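Alginate lyase, family PL7 (Zobellia galactanivorans, PDB 3ZPY) is the catalytic domain of a family PL7 polysaccharide lyase that probably cleaves alginate by beta-elimination. Local coordinates at residues T35-S38 against G39-Y42; G1-P4 against A5-L8; I145-E148 against N149-S152; Y52-G55 against E56-Y59. All blocks are in the same frame, centred on the assembly; numbering follows the deposited sequence. Where two conformers were deposited one is given.

Contact 1 (T35-S38 against G39-Y42); sequences TDAS and GISY. With NA (sodium ion), chain C.
G39 meets A37 and S38 at the corner of a type II beta turn that runs from A37 to I40. It takes the third position of the turn with a positive phi of 87°, a usual place for glycine in this turn type. I40 closes the turn. Its N donates to A37 O at 3.3 Å and reaches that oxygen from above the carbonyl plane. Its side chain folds back over the turn: CG1 lies 3.8 Å from A37 CB, and CG2 faces the backbone of T35. I40 O faces a sodium ion at 2.8 Å. T35 O at 2.8 Å and A37 O at 2.7 Å bind the same ion, and water 1 is a longer ligand. A37 O therefore serves both the turn bond and the metal. Y42 comes back to T35. T35 CG2 lies opposite its own carbonyl carbon, beside the backbone N (OG1 at chi1 68°), and this turns the methyl to Y42. It sits 3.6 Å from Y42 N and 3.8 Å from Y42 CB. The Y42 ring continues inward, where its OH bonds to W15 O. T35 OG1 turns to D33 instead. Main-chain carbonyls of a 3-10 end and a type II turn thus make a sodium site on the surface loop between strands 29-31 and 51-53.

Contact 2 (G1-P4 against A5-L8); sequences GNSP and ASVL
The flat peptide groups of S3 and P4 meet V7 and L8 through their carbonyls, at the start of a short helix. This is a helix N-cap. S3 is the capping residue and P4 is the first residue of helix 4-8. The S3 carbonyl takes V7 N almost end-on, at 2.9 Å from O. The P4 carbonyl takes L8 N at 2.9 Å from O, with the donor tilted 21° from its plane. These two bonds begin the regular helical pattern. The puckered P4 ring points away from the rest of the helix. It packs on F51 and T53 of strand 51-53 and on V58 of the next strand.

S3 OG supplies the cap itself. It accepts from S6 N at 3.0 Å, and the N-H points well at it (156°). With chi1 at 72°, OG stands between the backbone N and the carbonyl carbon, which turns it back over the open end of the helix. The same oxygen bonds to N43 O, and S6 OG bonds to N43 OD1. The cap is thereby tied to the loop that carries N43. V7 CG2 rests 3.4 Å from S3 O, beside the backbone bond. A5 turns its methyl to I10, Y42 and N43. Water 2 bridges the N terminus to the helix: it accepts from G1 N at 2.8 Å and from S3 N at 3.0 Å, and is bonded to S6 OG at 2.9 Å.

Contact 3 (I145-E148 against N149-S152); sequences IGEE and NQSS
Q150 reaches back to E147 and closes a small loop with its side chain. The two residues are the ends of a type II beta turn, with E148 and N149 at its corner. Q150 N donates to E147 O at 3.0 Å, from well above the carbonyl plane (52° out). The side chain adds a second link. CG stands anti to the backbone N (chi1 -167°) and the chain stays extended, which carries the amide to the start of the turn. There Q150 OE1 accepts from E147 N at 2.8 Å, a nearly straight bond.

The other end of the amide points the opposite way along the loop. Q150 NE2 donates to S152 O at 2.8 Å, with the oxygen in the amide plane, and also bonds to S154 O. A backbone N-H at one end and carbonyls at the other fix which way round this buried amide sits. The E147 carboxylate lies at a slant to it. E147 OE2 is 3.4 Å from Q150 CD, with the two planes 49° apart.

E148 is the second residue of the turn. Its chain is bent at chi2 and leads away from N149-S152. OE1 bonds to G116 N, and the side chain touches Q110 and D115. N149 takes the third place, with positive phi.

The turn lies between strand 138-146 and strand 154-160, which are antiparallel neighbours. I145 pairs with K156, and G146 with G117. Backbone bonds between N149 and P109 and between Q150 and L108 hold the loop against the chain just after strand 96-107.

Contact 4 (Y52-G55 against E56-Y59); sequences YTDG and EWVY
A beta hairpin joins strand 51-53 to strand 58-63, and this contact is its closed end. Y52 and Y59 form the antiparallel hydrogen-bonded pair, with Y59 N 2.8 Å from Y52 O. T53 and V58 form the non-hydrogen-bonded pair. The two tyrosine rings are nearly parallel (5°) but displaced, with little ring over ring. They also meet in a CH-pi contact: Y59 CB stands over the Y52 face, 3.5 Å from the ring centroid.

T53 OG1 donates to W57 O at 2.7 Å and accepts G55 N at 3.0 Å, an ST turn. D54 ties the turn to the returning strand. Its chi1 of 62° swings the carboxylate back over the turn. D54 OD1 takes two N-H groups: E56 N at 2.9 Å, an Asx turn, and W57 N at 2.8 Å, the latter nearly along the C-O axis. D54 OD2 accepts Y59 OH at 2.7 Å from above the carboxylate plane, which stands 88° to the ring. Y59 OH also bonds to R239, and W57 makes cation-pi contacts with R239 and K241 of strand 235-247. A hairpin like this, at the edge of a broad antiparallel sheet, fits the beta-jelly roll of PL7 lyases.

In the fold
The four contacts follow one another along the chain; none nests in or crosses another. Contact 2 comes first and starts helix 4-8. Contact 1 then closes a turn in the loop between strands 29-31 and 51-53. Y42 of contact 1 touches A5 of contact 2, through CE1 and CB at 3.8 Å. Contact 4 comes next, after nine more residues, and closes the hairpin at the edge of the seven-stranded sheet. Helix 4-8 covers this hairpin: P4 lies on T53 and V58, V7 on T53, and L8 on V58. Contact 3 lies far off, its centre about 33 Å from that of contact 1. It closes the loop between strands 138-146 and 154-160 of the other sheet.

Contact 1 (T35-S38 against G39-Y42)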
ATOM      1  N   THR A  35       7.691   9.992 -12.219  1.00  9.96           N
ATOM      2  CA  THR A  35       8.566  11.026 -12.733  1.00 11.58           C
ATOM      3  C   THR A  35       9.042  10.751 -14.165  1.00 12.18           C
ATOM      4  O   THR A  35       9.624  11.621 -14.808  1.00 14.05           O
ATOM      5  CB  THR A  35       9.759  11.332 -11.805  1.00 11.93           C
ATOM      6  OG1 THR A  35      10.657  10.229 -11.753  1.00 12.30           O
ATOM      7  CG2 THR A  35       9.359  11.737 -10.441  1.00 10.87           C
ATOM      8  N   ASP A  36       8.847   9.519 -14.648  1.00 11.67           N
ATOM      9  CA  ASP A  36       9.060   9.207 -16.067  1.00 14.55           C
ATOM     10  C   ASP A  36       8.059   9.873 -17.005  1.00 14.62           C
ATOM     11  O   ASP A  36       8.311   9.938 -18.214  1.00 24.61           O
ATOM     12  CB  ASP A  36       9.002   7.691 -16.299  1.00 14.61           C
ATOM     13  CG  ASP A  36      10.192   6.980 -15.750  1.00 16.40           C
ATOM     14  OD1 ASP A  36      11.208   7.617 -15.535  1.00 17.19           O
ATOM     15  OD2 ASP A  36      10.129   5.749 -15.529  1.00 18.85           O
ATOM     16  N   ALA A  37       6.908  10.286 -16.461  1.00 13.78           N
ATOM     17  CA  ALA A  37       5.916  10.914 -17.298  1.00 14.27           C
ATOM     18  C   ALA A  37       6.288  12.320 -17.716  1.00 16.00           C
ATOM     19  O   ALA A  37       6.939  13.074 -16.978  1.00 16.90           O
ATOM     20  CB  ALA A  37       4.562  10.897 -16.604  1.00 11.99           C
ATOM     21  N   SER A  38       5.843  12.714 -18.894  1.00 15.94           N
ATOM     22  CA  SER A  38       6.132  14.054 -19.400  0.50 19.25           C
ATOM     23  C   SER A  38       5.636  15.114 -18.439  1.00 20.01           C
ATOM     24  O   SER A  38       4.470  15.083 -18.050  1.00 20.08           O
ATOM     25  CB  SER A  38       5.439  14.259 -20.741  0.50 19.03           C
ATOM     26  OG  SER A  38       5.940  13.365 -21.704  0.50 23.81           O
ATOM     27  N   GLY A  39       6.513  16.068 -18.071  1.00 20.26           N
ATOM     28  CA  GLY A  39       6.077  17.220 -17.268  1.00 19.44           C
ATOM     29  C   GLY A  39       6.089  17.050 -15.771  1.00 18.69           C
ATOM     30  O   GLY A  39       5.620  17.953 -15.028  1.00 18.45           O
ATOM     31  N   ILE A  40       6.536  15.880 -15.304  1.00 16.58           N
ATOM     32  CA  ILE A  40       6.424  15.538 -13.884  1.00 13.03           C
ATOM     33  C   ILE A  40       7.816  15.550 -13.279  1.00 11.99           C
ATOM     34  O   ILE A  40       8.739  15.012 -13.849  1.00 11.77           O
ATOM     35  CB  ILE A  40       5.848  14.105 -13.681  1.00 13.52           C
ATOM     36  CG1 ILE A  40       4.435  13.938 -14.280  1.00 18.18           C
ATOM     37  CG2 ILE A  40       5.864  13.764 -12.204  1.00 11.76           C
ATOM     38  CD1 ILE A  40       3.555  15.127 -14.070  1.00 17.34           C
ATOM     39  N   SER A  41       7.985  16.271 -12.143  1.00  9.14           N
ATOM     40  CA  SER A  41       9.220  16.156 -11.348  1.00 10.50           C
ATOM     41  C   SER A  41       8.830  15.882  -9.903  1.00  7.70           C
ATOM     42  O   SER A  41       7.759  16.244  -9.423  1.00  8.34           O
ATOM     43  CB  SER A  41      10.090  17.360 -11.456  1.00 14.75           C
ATOM     44  OG  SER A  41       9.399  18.478 -10.970  1.00 18.47           O
ATOM     45  N   TYR A  42       9.673  15.107  -9.269  1.00  7.71           N
ATOM     46  CA  TYR A  42       9.329  14.490  -8.037  1.00  6.93           C
ATOM     47  C   TYR A  42       8.819  15.497  -6.961  1.00  6.10           C
ATOM     48  O   TYR A  42       7.733  15.256  -6.361  1.00  7.63           O
ATOM     49  CB  TYR A  42      10.587  13.765  -7.462  1.00  6.24           C
ATOM     50  CG  TYR A  42      10.286  12.857  -6.287  1.00  7.34           C
ATOM     51  CD1 TYR A  42      10.076  13.353  -4.999  1.00  7.21           C
ATOM     52  CD2 TYR A  42      10.167  11.501  -6.518  1.00  7.91           C
ATOM     53  CE1 TYR A  42       9.830  12.478  -3.937  1.00  8.26           C
ATOM     54  CE2 TYR A  42       9.915  10.593  -5.476  1.00  7.21           C
ATOM     55  CZ  TYR A  42       9.706  11.083  -4.184  1.00  7.16           C
ATOM     56  OH  TYR A  42       9.451  10.171  -3.175  1.00  6.86           O
TER
HETATM   57 NA    NA C 450       9.427  13.901 -16.327  1.00  8.86          NA
HETATM   58  O   HOH W   1      12.269  13.506 -17.009  1.00 27.45           O

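Contact 2 (G1-P4 against A5-L8)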
ATOM      1  N   GLY A   1       6.433  24.790  -2.047  1.00 28.40           N
ATOM      2  CA  GLY A   1       6.434  24.875  -0.547  1.00 30.16           C
ATOM      3  C   GLY A   1       5.356  23.956   0.002  1.00 22.30           C
ATOM      4  O   GLY A   1       5.377  23.567   1.163  1.00 25.95           O
ATOM      5  N   ASN A   2       4.443  23.558  -0.880  1.00 13.68           N
ATOM      6  CA  ASN A   2       3.267  22.919  -0.434  1.00 10.51           C
ATOM      7  C   ASN A   2       3.081  21.551  -1.070  1.00  8.62           C
ATOM      8  O   ASN A   2       2.007  21.002  -1.042  1.00  8.80           O
ATOM      9  CB  ASN A   2       2.082  23.760  -0.987  1.00 12.16           C
ATOM     10  CG  ASN A   2       2.047  25.120  -0.398  1.00 13.96           C
ATOM     11  OD1 ASN A   2       2.147  25.267   0.806  1.00 13.61           O
ATOM     12  ND2 ASN A   2       1.896  26.136  -1.265  1.00 11.85           N
ATOM     13  N   SER A   3       4.127  21.034  -1.675  1.00  7.36           N
ATOM     14  CA  SER A   3       3.951  19.827  -2.469  1.00  6.41           C
ATOM     15  C   SER A   3       3.716  18.598  -1.562  1.00  5.65           C
ATOM     16  O   SER A   3       4.193  18.504  -0.451  1.00  6.01           O
ATOM     17  CB  SER A   3       5.194  19.551  -3.326  1.00  7.99           C
ATOM     18  OG  SER A   3       6.278  19.099  -2.546  1.00  8.60           O
ATOM     19  N   PRO A   4       3.101  17.565  -2.152  1.00  5.64           N
ATOM     20  CA  PRO A   4       2.928  16.315  -1.379  1.00  6.12           C
ATOM     21  C   PRO A   4       4.304  15.768  -0.888  1.00  5.87           C
ATOM     22  O   PRO A   4       4.432  15.291   0.263  1.00  6.18           O
ATOM     23  CB  PRO A   4       2.176  15.398  -2.379  1.00  7.14           C
ATOM     24  CG  PRO A   4       1.429  16.346  -3.271  1.00  7.19           C
ATOM     25  CD  PRO A   4       2.329  17.546  -3.418  1.00  7.70           C
ATOM     26  N   ALA A   5       5.317  15.764  -1.763  1.00  6.17           N
ATOM     27  CA  ALA A   5       6.603  15.214  -1.358  1.00  6.03           C
ATOM     28  C   ALA A   5       7.210  15.989  -0.180  1.00  6.70           C
ATOM     29  O   ALA A   5       7.753  15.410   0.755  1.00  7.01           O
ATOM     30  CB  ALA A   5       7.555  15.178  -2.561  1.00  9.01           C
ATOM     31  N   SER A   6       7.037  17.308  -0.208  1.00  7.30           N
ATOM     32  CA  SER A   6       7.538  18.174   0.904  1.00  6.59           C
ATOM     33  C   SER A   6       6.743  17.911   2.230  1.00  7.16           C
ATOM     34  O   SER A   6       7.335  17.736   3.283  1.00  9.33           O
ATOM     35  CB  SER A   6       7.394  19.659   0.477  1.00 10.72           C
ATOM     36  OG  SER A   6       8.396  19.986  -0.442  1.00 19.11           O
ATOM     37  N   VAL A   7       5.402  17.825   2.136  1.00  6.82           N
ATOM     38  CA  VAL A   7       4.582  17.588   3.318  1.00  7.88           C
ATOM     39  C   VAL A   7       4.938  16.235   3.945  1.00  7.29           C
ATOM     40  O   VAL A   7       5.025  16.111   5.181  1.00  9.08           O
ATOM     41  CB  VAL A   7       3.076  17.720   2.975  1.00  7.14           C
ATOM     42  CG1 VAL A   7       2.241  17.138   4.094  1.00  7.33           C
ATOM     43  CG2 VAL A   7       2.740  19.179   2.602  1.00  8.64           C
ATOM     44  N   LEU A   8       5.128  15.174   3.108  1.00  7.62           N
ATOM     45  CA  LEU A   8       5.354  13.849   3.629  1.00  6.60           C
ATOM     46  C   LEU A   8       6.839  13.624   3.971  1.00  6.76           C
ATOM     47  O   LEU A   8       7.192  12.664   4.697  1.00  7.65           O
ATOM     48  CB  LEU A   8       4.860  12.834   2.610  1.00  7.64           C
ATOM     49  CG  LEU A   8       4.571  11.431   3.123  1.00  6.78           C
ATOM     50  CD1 LEU A   8       3.530  11.311   4.249  1.00  6.09           C
ATOM     51  CD2 LEU A   8       4.121  10.545   1.905  1.00  6.24           C
TER
HETATM   52  O   HOH W   2       6.941  21.990  -1.925  1.00 13.73           O

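Contact 3 (I145-E148 against N149-S152)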
ATOM      1  N   ILE A 145     -11.356  -4.022   4.997  1.00  5.51           N
ATOM      2  CA  ILE A 145     -12.369  -4.642   4.214  1.00  5.63           C
ATOM      3  C   ILE A 145     -13.740  -4.269   4.803  1.00  6.55           C
ATOM      4  O   ILE A 145     -13.941  -4.291   6.032  1.00  7.95           O
ATOM      5  CB  ILE A 145     -12.182  -6.172   4.133  1.00  5.21           C
ATOM      6  CG1 ILE A 145     -13.270  -6.790   3.205  1.00  7.24           C
ATOM      7  CG2 ILE A 145     -12.186  -6.842   5.535  1.00  6.30           C
ATOM      8  CD1 ILE A 145     -12.874  -8.145   2.732  1.00  7.58           C
ATOM      9  N   GLY A 146     -14.674  -3.957   3.918  1.00  6.20           N
ATOM     10  CA  GLY A 146     -16.025  -3.536   4.310  1.00  6.71           C
ATOM     11  C   GLY A 146     -17.002  -3.588   3.182  1.00  6.73           C
ATOM     12  O   GLY A 146     -16.923  -4.490   2.341  1.00  7.04           O
ATOM     13  N   GLU A 147     -17.967  -2.693   3.163  1.00  7.88           N
ATOM     14  CA  GLU A 147     -18.993  -2.749   2.136  1.00  7.62           C
ATOM     15  C   GLU A 147     -18.546  -2.026   0.867  1.00  7.96           C
ATOM     16  O   GLU A 147     -17.632  -1.170   0.902  1.00  6.81           O
ATOM     17  CB  GLU A 147     -20.232  -1.992   2.632  1.00  9.66           C
ATOM     18  CG  GLU A 147     -20.868  -2.572   3.862  1.00 15.14           C
ATOM     19  CD  GLU A 147     -21.587  -1.444   4.557  1.00 24.62           C
ATOM     20  OE1 GLU A 147     -22.678  -1.073   4.031  1.00 37.60           O
ATOM     21  OE2 GLU A 147     -21.063  -0.895   5.562  1.00 28.31           O
ATOM     22  N   GLU A 148     -19.192  -2.374  -0.249  1.00  8.26           N
ATOM     23  CA  GLU A 148     -18.855  -1.715  -1.518  1.00  8.71           C
ATOM     24  C   GLU A 148     -19.120  -0.202  -1.345  1.00  7.35           C
ATOM     25  O   GLU A 148     -20.125   0.219  -0.786  1.00  8.90           O
ATOM     26  CB  GLU A 148     -19.673  -2.236  -2.659  1.00 10.43           C
ATOM     27  CG  GLU A 148     -21.211  -2.211  -2.414  1.00 12.80           C
ATOM     28  CD  GLU A 148     -21.747  -3.416  -1.627  1.00 14.06           C
ATOM     29  OE1 GLU A 148     -20.955  -4.133  -0.946  1.00 16.01           O
ATOM     30  OE2 GLU A 148     -23.001  -3.626  -1.687  1.00 21.45           O
ATOM     31  N   ASN A 149     -18.172   0.581  -1.848  1.00  6.94           N
ATOM     32  CA  ASN A 149     -18.324   2.091  -1.741  1.00  8.00           C
ATOM     33  C   ASN A 149     -18.553   2.575  -0.334  1.00  7.92           C
ATOM     34  O   ASN A 149     -19.109   3.697  -0.204  1.00  8.13           O
ATOM     35  CB  ASN A 149     -19.392   2.580  -2.731  1.00  8.56           C
ATOM     36  CG  ASN A 149     -19.039   2.094  -4.109  1.00  8.93           C
ATOM     37  OD1 ASN A 149     -19.913   1.579  -4.799  1.00 14.35           O
ATOM     38  ND2 ASN A 149     -17.771   2.331  -4.506  1.00  6.40           N
ATOM     39  N   GLN A 150     -18.041   1.832   0.654  1.00  6.06           N
ATOM     40  CA  GLN A 150     -18.262   2.333   2.048  1.00  6.74           C
ATOM     41  C   GLN A 150     -17.589   3.694   2.308  1.00  7.27           C
ATOM     42  O   GLN A 150     -16.363   3.866   2.018  1.00  7.65           O
ATOM     43  CB  GLN A 150     -17.774   1.286   3.045  1.00  6.84           C
ATOM     44  CG  GLN A 150     -18.267   1.582   4.471  1.00  6.89           C
ATOM     45  CD  GLN A 150     -17.958   0.503   5.466  1.00  6.83           C
ATOM     46  OE1 GLN A 150     -17.656  -0.680   5.067  1.00  8.26           O
ATOM     47  NE2 GLN A 150     -17.979   0.831   6.707  1.00  6.24           N
ATOM     48  N   SER A 151     -18.333   4.660   2.863  1.00  7.60           N
ATOM     49  CA  SER A 151     -17.895   5.996   3.066  1.00  7.39           C
ATOM     50  C   SER A 151     -17.683   6.364   4.544  1.00  6.14           C
ATOM     51  O   SER A 151     -17.176   7.438   4.871  1.00  9.06           O
ATOM     52  CB  SER A 151     -18.902   6.924   2.340  1.00 10.61           C
ATOM     53  OG  SER A 151     -20.195   6.665   2.867  1.00 11.64           O
ATOM     54  N   SER A 152     -18.141   5.510   5.471  1.00  7.29           N
ATOM     55  CA  SER A 152     -18.028   5.808   6.942  1.00  6.86           C
ATOM     56  C   SER A 152     -18.240   4.520   7.652  1.00  6.33           C
ATOM     57  O   SER A 152     -18.726   3.537   7.074  1.00  7.79           O
ATOM     58  CB  SER A 152     -19.112   6.767   7.279  1.00  9.28           C
ATOM     59  OG  SER A 152     -20.375   6.161   7.215  1.00  9.94           O
TER

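Contact 4 (Y52-G55 against E56-Y59)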
ATOM      1  N   TYR A  52      -2.096  13.903  -3.734  1.00  4.01           N
ATOM      2  CA  TYR A  52      -2.219  15.314  -3.428  1.00  4.73           C
ATOM      3  C   TYR A  52      -2.096  15.514  -1.952  1.00  4.80           C
ATOM      4  O   TYR A  52      -2.097  14.581  -1.179  1.00  5.35           O
ATOM      5  CB  TYR A  52      -3.514  15.923  -4.037  1.00  4.99           C
ATOM      6  CG  TYR A  52      -4.802  15.327  -3.519  1.00  4.97           C
ATOM      7  CD1 TYR A  52      -5.378  15.873  -2.372  1.00  5.89           C
ATOM      8  CD2 TYR A  52      -5.391  14.208  -4.115  1.00  4.57           C
ATOM      9  CE1 TYR A  52      -6.567  15.353  -1.853  1.00  5.66           C
ATOM     10  CE2 TYR A  52      -6.564  13.614  -3.579  1.00  6.23           C
ATOM     11  CZ  TYR A  52      -7.125  14.253  -2.453  1.00  6.29           C
ATOM     12  OH  TYR A  52      -8.250  13.733  -1.906  1.00  8.53           O
ATOM     13  N   THR A  53      -2.070  16.783  -1.568  1.00  4.92           N
ATOM     14  CA  THR A  53      -1.946  17.094  -0.110  1.00  4.95           C
ATOM     15  C   THR A  53      -2.853  18.239   0.317  1.00  5.07           C
ATOM     16  O   THR A  53      -3.161  19.122  -0.526  1.00  7.00           O
ATOM     17  CB  THR A  53      -0.463  17.370   0.307  1.00  4.90           C
ATOM     18  OG1 THR A  53      -0.394  17.502   1.719  1.00  5.56           O
ATOM     19  CG2 THR A  53       0.091  18.605  -0.389  1.00  6.43           C
ATOM     20  N   ASP A  54      -3.196  18.276   1.624  1.00  5.26           N
ATOM     21  CA  ASP A  54      -3.809  19.473   2.228  1.00  5.45           C
ATOM     22  C   ASP A  54      -2.912  20.111   3.215  1.00  5.88           C
ATOM     23  O   ASP A  54      -3.370  20.980   3.952  1.00  7.57           O
ATOM     24  CB  ASP A  54      -5.170  19.082   2.885  1.00  5.85           C
ATOM     25  CG  ASP A  54      -4.983  18.054   4.035  1.00  5.47           C
ATOM     26  OD1 ASP A  54      -3.794  17.712   4.326  1.00  5.95           O
ATOM     27  OD2 ASP A  54      -6.003  17.602   4.585  1.00  6.12           O
ATOM     28  N   GLY A  55      -1.605  19.800   3.193  1.00  5.31           N
ATOM     29  CA  GLY A  55      -0.604  20.362   4.107  1.00  5.92           C
ATOM     30  C   GLY A  55      -0.487  19.554   5.371  1.00  5.33           C
ATOM     31  O   GLY A  55       0.452  19.778   6.147  1.00  8.51           O
ATOM     32  N   GLU A  56      -1.408  18.638   5.655  1.00  4.62           N
ATOM     33  CA  GLU A  56      -1.266  17.770   6.818  1.00  5.26           C
ATOM     34  C   GLU A  56      -1.058  16.335   6.295  1.00  5.10           C
ATOM     35  O   GLU A  56      -0.106  15.661   6.728  1.00  5.39           O
ATOM     36  CB  GLU A  56      -2.538  17.821   7.649  1.00  5.93           C
ATOM     37  CG  GLU A  56      -2.583  16.809   8.792  1.00  5.59           C
ATOM     38  CD  GLU A  56      -3.893  16.822   9.599  1.00  6.13           C
ATOM     39  OE1 GLU A  56      -4.774  17.702   9.352  1.00  7.79           O
ATOM     40  OE2 GLU A  56      -4.070  15.910  10.474  1.00  6.45           O
ATOM     41  N   TRP A  57      -1.963  15.854   5.455  1.00  4.49           N
ATOM     42  CA  TRP A  57      -1.900  14.470   4.958  1.00  3.78           C
ATOM     43  C   TRP A  57      -1.507  14.478   3.459  1.00  4.22           C
ATOM     44  O   TRP A  57      -1.737  15.436   2.764  1.00  5.05           O
ATOM     45  CB  TRP A  57      -3.278  13.796   4.967  1.00  4.67           C
ATOM     46  CG  TRP A  57      -4.056  13.822   6.250  1.00  3.67           C
ATOM     47  CD1 TRP A  57      -4.944  14.794   6.708  1.00  4.88           C
ATOM     48  CD2 TRP A  57      -3.960  12.824   7.278  1.00  3.61           C
ATOM     49  NE1 TRP A  57      -5.463  14.419   7.949  1.00  4.85           N
ATOM     50  CE2 TRP A  57      -4.888  13.198   8.333  1.00  4.16           C
ATOM     51  CE3 TRP A  57      -3.294  11.621   7.368  1.00  3.82           C
ATOM     52  CZ2 TRP A  57      -5.077  12.411   9.455  1.00  4.83           C
ATOM     53  CZ3 TRP A  57      -3.476  10.808   8.467  1.00  5.16           C
ATOM     54  CH2 TRP A  57      -4.381  11.176   9.517  1.00  4.56           C
ATOM     55  N   VAL A  58      -1.019  13.364   2.990  1.00  4.64           N
ATOM     56  CA  VAL A  58      -0.889  13.060   1.546  1.00  4.15           C
ATOM     57  C   VAL A  58      -1.910  11.969   1.221  1.00  4.08           C
ATOM     58  O   VAL A  58      -1.992  10.958   1.923  1.00  4.00           O
ATOM     59  CB  VAL A  58       0.556  12.678   1.140  1.00  3.76           C
ATOM     60  CG1 VAL A  58       0.597  12.179  -0.312  1.00  5.07           C
ATOM     61  CG2 VAL A  58       1.487  13.883   1.357  1.00  4.57           C
ATOM     62  N   TYR A  59      -2.728  12.303   0.255  1.00  4.46           N
ATOM     63  CA  TYR A  59      -3.885  11.444  -0.166  1.00  4.09           C
ATOM     64  C   TYR A  59      -3.519  10.645  -1.374  1.00  4.41           C
ATOM     65  O   TYR A  59      -2.837  11.178  -2.301  1.00  5.25           O
ATOM     66  CB  TYR A  59      -5.014  12.371  -0.579  1.00  3.99           C
ATOM     67  CG  TYR A  59      -5.624  13.163   0.579  1.00  4.05           C
ATOM     68  CD1 TYR A  59      -4.992  14.309   1.066  1.00  4.78           C
ATOM     69  CD2 TYR A  59      -6.871  12.786   1.171  1.00  4.65           C
ATOM     70  CE1 TYR A  59      -5.536  15.066   2.138  1.00  4.37           C
ATOM     71  CE2 TYR A  59      -7.375  13.532   2.251  1.00  5.57           C
ATOM     72  CZ  TYR A  59      -6.731  14.637   2.719  1.00  5.14           C
ATOM     73  OH  TYR A  59      -7.310  15.375   3.771  1.00  6.05           O
TER
HETATM   74  O   HOH W   3      -5.918  18.939   7.088  1.00 11.67           O